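Long-range contacts in Alpha/beta hydrolase fold protein (Sphaerobacter thermophilus, PDB 3R0V), which probably acts as a hydrolase of the alpha/beta hydrolase fold, and binds D-malate in its pocket in this crystal: residues A[30-34]-A[185-189]; A[93-98]-A[116-120]; A[151-155]-A[175-179]. All coordinates share one frame; numbering follows the deposited sequence. Where two conformers were deposited one is given.

How the contacts relate
From the N terminus, strand 25-29 runs into loop 30-34, the first half of contact 1, whose partner on helix 185-192 comes after 150 intervening residues. That long loop encloses the other two contacts. Contact 2 comes first, pairing the end of strand 89-94 and the start of helix 96-106 with the end of strand 111-117, across a short beta-alpha-beta unit. Contact 3 opens only after contact 2 has closed, and joins helices 147-158 and 175-180. Contact 2 thus belongs to the central sheet, contact 3 to the helical region between strands 111-117 and 209-213, and contact 1 fastens one to the other. All three reach the bound D-malate.

Contact 1. Residues A[30-34]-A[185-189]; sequences GGALS and LPYDH. With MLT (D-malate), chain F.
The carboxylate of Asp188 is gripped at both oxygens where it faces Ala32. OD1 accepts from a water 2.8 Å away, and the same water accepts from Leu33 N at 2.9 Å, a one-water bridge between helix and loop. OD1 also forms a salt bridge with Arg60; OD2 takes a hydrogen bond from Ser96 and a salt bridge from Arg57, so the buried group is satisfied on several sides and held against rotation. With CG anti to its carbonyl carbon (chi1 -75°), Asp188 reaches toward the loop until OD1 lies 3.3 Å from Ala32 CA. An alanine here would remove the carboxylate and is likely to leave both arginines and Ser96 without this acceptor, and the bridging water less well fixed. Ala32 N is turned to the malate and donates to its O1 at 2.9 Å, nearly straight at 166°, a position consistent with an oxyanion-hole amide, the same O1 also taking Ser96 N. A type II turn from Gly31 to Ser34 shapes this loop; Gly31 O receives both Ser34 OG, at 2.7 Å, and Ser34 N. Beyond it, Leu33 and Leu185 pass at a slant, their CD2 methyls 3.6 Å apart. The loop, following strand 25-29, thus lies against the first turn of helix 185-192, with Phe154, Val151 and Met155 of helix 147-158 packing beside the two leucines and Ala32.

Contact 2. Residues A[93-98]-A[116-120]; sequences GMSSGA and VFEPP. With MLT (D-malate), chain F.
Two backbone hydrogen bonds join the segments as neighbouring parallel strands: Phe117 N donates to Gly93 O at 2.9 Å, and Ser95 N to Phe117 O at 2.9 Å. Beyond the pairing, Ser95 CA approaches Glu118 O at 3.5 Å in a nearly straight CA-H...O contact. Apolar packing fills the helix side of the strands. Ala98 CB presses on Val116 CB at 3.5 Å, tighter than an ordinary carbon contact, and Val116 CG1, anti to its carbonyl carbon (chi1 -67°), lies alongside the same methyl. Pro119 CB meets that methyl at 3.9 Å. The sequence Gly-Met-Ser-Ser-Gly and the sharp strand-to-helix turn fit the nucleophile elbow of alpha/beta hydrolases, with Ser95 at its apex in a strained backbone conformation (phi 54°, psi -126°). A side chain at Gly93 would run into Gly97 O, and one at Gly97 into Met94 O, so that neither position has room for even a CB, consistent with glycine at both. Water-mediated contact comes next: one water sits 2.8 Å from both Ser95 OG and Glu118 OE1, donating to the carboxylate. Glu118 CG lies over the centre of the Phe117 ring, while its OE2 bonds to Ser217. The ligand contacts are made at the turn itself: Ser96 N, at the helix start, donates to malate O1 at 2.9 Å and Pro120 CG rests 3.3 Å from malate O2.

Contact 3. Residues A[151-155]-A[175-179]; sequences VTYFM and WPGME. With MLT (D-malate), chain F.
Val151 CG1 presses against the six-membered ring of Trp175, 3.4 Å from CH2, in the tightest part of the contact. CG1 stands anti to the backbone N (chi1 177°), which carries it to the indole. Thr152 OG1 adds to the grip at the ring's edge, 3.5 Å from Trp175 CH2, though its hydrogen bond goes to Gly148 O within its own helix. Segments 151-155 and 175-179 of helices 147-158 and 175-180 run almost at right angles (93°), their axes 11.6 Å apart at closest approach, in the helical cap inserted between strands 111-117 and 209-213, as in many alpha/beta hydrolases. In the conformer given, selenomethionine Met155 comes in edgewise, its SE 5.5 Å from the centre of the Trp175 six-membered ring, a Met-aromatic contact, and its CE nears SE of selenomethionine Met178; with a second conformer modelled, these approaches are uncertain. Helix 163-170 adjoins both selenomethionines through Met169. The looser side lies toward partly exposed Glu179, whose N stays 4.2 Å from Val151 CG2; within 175-179, Trp175 NE1 makes a weak, bent bond to Glu179 OE2, 3.1 Å long. Phe154 turns the edge of its ring to the malate, CZ lying 3.4 Å from its C2.

Contact 1. Residues A[30-34]-A[185-189]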
# COMPACT_ATOMS: atom_id res chain seq x y z
N GLY A 30 -3.96 -2.03 0.66
CA GLY A 30 -3.49 -1.93 -0.71
C GLY A 30 -2.86 -0.59 -1.04
O GLY A 30 -3.05 0.39 -0.32
N GLY A 31 -2.11 -0.56 -2.13
CA GLY A 31 -1.43 0.65 -2.57
C GLY A 31 -2.16 1.43 -3.64
O GLY A 31 -3.38 1.33 -3.78
N ALA A 32 -1.41 2.22 -4.40
CA ALA A 32 -2.01 3.06 -5.42
C ALA A 32 -2.78 2.20 -6.42
O ALA A 32 -2.32 1.13 -6.82
CB ALA A 32 -0.93 3.90 -6.12
N LEU A 33 -3.96 2.67 -6.78
CA LEU A 33 -4.81 2.04 -7.80
C LEU A 33 -5.34 0.67 -7.41
O LEU A 33 -5.88 -0.04 -8.24
CB LEU A 33 -4.08 1.95 -9.15
CG LEU A 33 -3.57 3.31 -9.62
CD1 LEU A 33 -2.66 3.12 -10.83
CD2 LEU A 33 -4.72 4.25 -9.97
N SER A 34 -5.18 0.31 -6.14
CA SER A 34 -5.67 -0.97 -5.66
C SER A 34 -7.11 -0.86 -5.18
O SER A 34 -7.57 0.20 -4.76
CB SER A 34 -4.83 -1.43 -4.48
OG SER A 34 -5.14 -0.65 -3.33
N LEU A 185 -5.30 8.76 -7.26
CA LEU A 185 -3.86 8.92 -7.33
C LEU A 185 -3.33 10.09 -6.48
O LEU A 185 -2.28 9.97 -5.86
CB LEU A 185 -3.37 9.01 -8.78
CG LEU A 185 -3.37 7.69 -9.55
CD1 LEU A 185 -3.27 7.92 -11.06
CD2 LEU A 185 -2.29 6.73 -9.06
N PRO A 186 -4.06 11.23 -6.46
CA PRO A 186 -3.60 12.31 -5.57
C PRO A 186 -3.63 11.91 -4.10
O PRO A 186 -2.88 12.48 -3.31
CB PRO A 186 -4.59 13.44 -5.85
CG PRO A 186 -5.07 13.18 -7.25
CD PRO A 186 -5.18 11.67 -7.30
N TYR A 187 -4.48 10.96 -3.72
CA TYR A 187 -4.53 10.51 -2.33
C TYR A 187 -3.24 9.80 -1.97
O TYR A 187 -2.66 10.04 -0.91
CB TYR A 187 -5.69 9.54 -2.12
CG TYR A 187 -7.07 10.11 -2.35
CD1 TYR A 187 -7.27 11.44 -2.65
CD2 TYR A 187 -8.19 9.29 -2.20
CE1 TYR A 187 -8.55 11.95 -2.84
CE2 TYR A 187 -9.46 9.78 -2.37
CZ TYR A 187 -9.64 11.11 -2.70
OH TYR A 187 -10.92 11.60 -2.87
N ASP A 188 -2.77 8.92 -2.86
CA ASP A 188 -1.52 8.23 -2.60
C ASP A 188 -0.33 9.18 -2.62
O ASP A 188 0.62 9.01 -1.85
CB ASP A 188 -1.37 7.04 -3.54
CG ASP A 188 -2.26 5.88 -3.12
OD1 ASP A 188 -3.28 5.62 -3.78
OD2 ASP A 188 -1.96 5.28 -2.07
N HIS A 189 -0.39 10.21 -3.47
CA HIS A 189 0.66 11.21 -3.43
C HIS A 189 0.71 11.89 -2.06
O HIS A 189 1.78 12.08 -1.48
CB HIS A 189 0.46 12.23 -4.55
CG HIS A 189 1.55 13.25 -4.65
ND1 HIS A 189 1.42 14.42 -5.35
CD2 HIS A 189 2.79 13.27 -4.10
CE1 HIS A 189 2.54 15.12 -5.26
NE2 HIS A 189 3.39 14.45 -4.50
C1 MLT F . 2.48 2.35 -5.20
O1 MLT F . 1.51 2.04 -4.44
O2 MLT F . 3.43 3.04 -4.81
C2 MLT F . 2.44 1.85 -6.62
O3 MLT F . 1.45 0.85 -6.75
C3 MLT F . 3.80 1.30 -7.03
C4 MLT F . 3.67 0.46 -8.28
O4 MLT F . 2.55 0.13 -8.74
O5 MLT F . 4.69 0.07 -8.89
O HOH W 1 -4.59 5.40 -6.20

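Contact 2. Residues A[93-98]-A[116-120]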
# COMPACT_ATOMS: atom_id res chain seq x y z
N GLY A 93 1.01 -4.19 4.51
CA GLY A 93 0.78 -3.08 3.61
C GLY A 93 1.62 -3.19 2.36
O GLY A 93 2.81 -3.51 2.41
N MSE A 94 0.98 -2.91 1.22
CA MSE A 94 1.62 -3.03 -0.08
C MSE A 94 1.88 -1.66 -0.70
O MSE A 94 0.97 -0.85 -0.82
CB MSE A 94 0.75 -3.86 -1.01
CG MSE A 94 0.71 -5.34 -0.66
SE MSE A 94 -0.95 -6.20 -1.22
CE MSE A 94 -2.13 -5.52 0.18
N SER A 95 3.13 -1.42 -1.10
CA SER A 95 3.50 -0.20 -1.81
C SER A 95 3.06 1.05 -1.05
O SER A 95 3.42 1.20 0.11
CB SER A 95 2.97 -0.26 -3.25
OG SER A 95 3.39 -1.48 -3.85
N SER A 96 2.32 1.95 -1.67
CA SER A 96 1.92 3.13 -0.91
C SER A 96 1.03 2.77 0.29
O SER A 96 0.96 3.53 1.26
CB SER A 96 1.25 4.18 -1.81
OG SER A 96 0.04 3.69 -2.33
N GLY A 97 0.40 1.60 0.25
CA GLY A 97 -0.35 1.11 1.40
C GLY A 97 0.57 0.79 2.56
O GLY A 97 0.15 0.84 3.72
N ALA A 98 1.83 0.49 2.26
CA ALA A 98 2.85 0.32 3.30
C ALA A 98 3.16 1.66 3.96
O ALA A 98 3.36 1.72 5.16
CB ALA A 98 4.12 -0.30 2.72
N VAL A 116 5.56 -4.86 5.56
CA VAL A 116 5.40 -3.93 4.44
C VAL A 116 6.21 -4.40 3.23
O VAL A 116 7.34 -4.87 3.37
CB VAL A 116 5.81 -2.50 4.84
CG1 VAL A 116 4.84 -1.92 5.86
CG2 VAL A 116 7.26 -2.46 5.36
N PHE A 117 5.61 -4.28 2.05
CA PHE A 117 6.28 -4.66 0.81
C PHE A 117 6.54 -3.43 -0.05
O PHE A 117 5.60 -2.70 -0.42
CB PHE A 117 5.42 -5.66 0.05
CG PHE A 117 5.98 -6.06 -1.29
CD1 PHE A 117 6.99 -7.01 -1.38
CD2 PHE A 117 5.47 -5.51 -2.46
CE1 PHE A 117 7.50 -7.39 -2.62
CE2 PHE A 117 5.98 -5.89 -3.71
CZ PHE A 117 6.99 -6.83 -3.78
N GLU A 118 7.81 -3.21 -0.38
CA GLU A 118 8.23 -2.15 -1.30
C GLU A 118 7.59 -0.78 -1.02
O GLU A 118 7.03 -0.15 -1.91
CB GLU A 118 7.99 -2.56 -2.76
CG GLU A 118 8.75 -3.82 -3.16
CD GLU A 118 8.69 -4.14 -4.64
OE1 GLU A 118 7.82 -3.59 -5.36
OE2 GLU A 118 9.52 -4.96 -5.09
N PRO A 119 7.68 -0.30 0.23
CA PRO A 119 7.23 1.08 0.48
C PRO A 119 8.02 2.06 -0.40
O PRO A 119 9.25 2.05 -0.36
CB PRO A 119 7.57 1.29 1.97
CG PRO A 119 8.55 0.23 2.30
CD PRO A 119 8.28 -0.93 1.41
N PRO A 120 7.33 2.87 -1.21
CA PRO A 120 8.03 3.63 -2.25
C PRO A 120 8.61 4.97 -1.78
O PRO A 120 8.42 6.00 -2.45
CB PRO A 120 6.95 3.85 -3.32
CG PRO A 120 5.64 3.86 -2.53
CD PRO A 120 5.86 2.88 -1.40
C1 MLT F . 2.48 2.35 -5.20
O1 MLT F . 1.51 2.04 -4.44
O2 MLT F . 3.43 3.04 -4.81
C2 MLT F . 2.44 1.85 -6.62
O3 MLT F . 1.45 0.85 -6.75
C3 MLT F . 3.80 1.30 -7.03
C4 MLT F . 3.67 0.46 -8.28
O4 MLT F . 2.55 0.13 -8.74
O5 MLT F . 4.69 0.07 -8.89
O HOH W 2 5.55 -2.01 -5.61

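Contact 3. Residues A[151-155]-A[175-179]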
# COMPACT_ATOMS: atom_id res chain seq x y z
N VAL A 151 -2.81 7.28 -15.10
CA VAL A 151 -2.14 6.07 -14.63
C VAL A 151 -0.74 5.94 -15.24
O VAL A 151 0.22 5.66 -14.54
CB VAL A 151 -2.96 4.81 -14.95
CG1 VAL A 151 -2.19 3.56 -14.51
CG2 VAL A 151 -4.32 4.87 -14.25
N THR A 152 -0.63 6.16 -16.55
CA THR A 152 0.65 6.09 -17.23
C THR A 152 1.65 7.09 -16.63
O THR A 152 2.82 6.76 -16.42
CB THR A 152 0.47 6.37 -18.72
OG1 THR A 152 -0.38 5.36 -19.27
CG2 THR A 152 1.82 6.34 -19.44
N TYR A 153 1.16 8.29 -16.33
CA TYR A 153 1.99 9.34 -15.77
C TYR A 153 2.45 8.96 -14.36
O TYR A 153 3.62 9.08 -14.03
CB TYR A 153 1.23 10.67 -15.77
CG TYR A 153 2.04 11.85 -15.29
CD1 TYR A 153 3.07 12.37 -16.06
CD2 TYR A 153 1.74 12.47 -14.08
CE1 TYR A 153 3.80 13.47 -15.62
CE2 TYR A 153 2.45 13.57 -13.64
CZ TYR A 153 3.49 14.05 -14.41
OH TYR A 153 4.21 15.14 -13.98
N PHE A 154 1.51 8.49 -13.54
CA PHE A 154 1.88 8.00 -12.21
C PHE A 154 2.97 6.92 -12.30
O PHE A 154 3.99 6.98 -11.60
CB PHE A 154 0.66 7.43 -11.49
CG PHE A 154 1.02 6.49 -10.35
CD1 PHE A 154 1.53 6.98 -9.17
CD2 PHE A 154 0.86 5.13 -10.49
CE1 PHE A 154 1.86 6.12 -8.13
CE2 PHE A 154 1.19 4.27 -9.47
CZ PHE A 154 1.69 4.76 -8.30
N MSE A 155 2.78 5.94 -13.17
CA MSE A 155 3.73 4.85 -13.24
C MSE A 155 5.10 5.26 -13.75
O MSE A 155 6.11 4.85 -13.19
CB MSE A 155 3.18 3.71 -14.07
CG MSE A 155 1.98 3.12 -13.42
SE MSE A 155 1.42 1.50 -14.26
CE MSE A 155 0.00 1.06 -13.00
N TRP A 175 -5.93 -3.10 -16.35
CA TRP A 175 -5.88 -1.68 -16.67
C TRP A 175 -7.21 -0.93 -16.47
O TRP A 175 -7.21 0.14 -15.86
CB TRP A 175 -5.31 -1.46 -18.08
CG TRP A 175 -4.96 -0.03 -18.37
CD1 TRP A 175 -5.71 0.89 -19.04
CD2 TRP A 175 -3.74 0.65 -18.00
NE1 TRP A 175 -5.04 2.08 -19.13
CE2 TRP A 175 -3.83 1.96 -18.49
CE3 TRP A 175 -2.59 0.26 -17.32
CZ2 TRP A 175 -2.81 2.90 -18.32
CZ3 TRP A 175 -1.57 1.20 -17.14
CH2 TRP A 175 -1.69 2.51 -17.66
N PRO A 176 -8.34 -1.47 -16.97
CA PRO A 176 -9.59 -0.72 -16.74
C PRO A 176 -9.89 -0.48 -15.25
O PRO A 176 -10.39 0.60 -14.91
CB PRO A 176 -10.66 -1.62 -17.37
CG PRO A 176 -9.92 -2.41 -18.41
CD PRO A 176 -8.54 -2.65 -17.83
N GLY A 177 -9.58 -1.45 -14.39
CA GLY A 177 -9.79 -1.28 -12.96
C GLY A 177 -8.96 -0.14 -12.40
O GLY A 177 -9.40 0.59 -11.52
N MSE A 178 -7.74 0.01 -12.91
CA MSE A 178 -6.87 1.08 -12.47
C MSE A 178 -7.40 2.43 -12.94
O MSE A 178 -7.45 3.40 -12.17
CB MSE A 178 -5.45 0.86 -13.01
CG MSE A 178 -4.76 -0.33 -12.40
SE MSE A 178 -3.00 -0.59 -13.22
CE MSE A 178 -2.17 -1.57 -11.77
N GLU A 179 -7.81 2.49 -14.20
CA GLU A 179 -8.41 3.72 -14.71
C GLU A 179 -9.61 4.13 -13.86
O GLU A 179 -9.81 5.31 -13.57
CB GLU A 179 -8.84 3.56 -16.17
CG GLU A 179 -7.70 3.49 -17.15
CD GLU A 179 -8.17 3.21 -18.57
OE1 GLU A 179 -9.12 2.43 -18.75
OE2 GLU A 179 -7.58 3.78 -19.52
C1 MLT F . 2.48 2.35 -5.20
O1 MLT F . 1.51 2.04 -4.44
O2 MLT F . 3.43 3.04 -4.81
C2 MLT F . 2.44 1.85 -6.62
O3 MLT F . 1.45 0.85 -6.75
C3 MLT F . 3.80 1.30 -7.03
C4 MLT F . 3.67 0.46 -8.28
O4 MLT F . 2.55 0.13 -8.74
O5 MLT F . 4.69 0.07 -8.89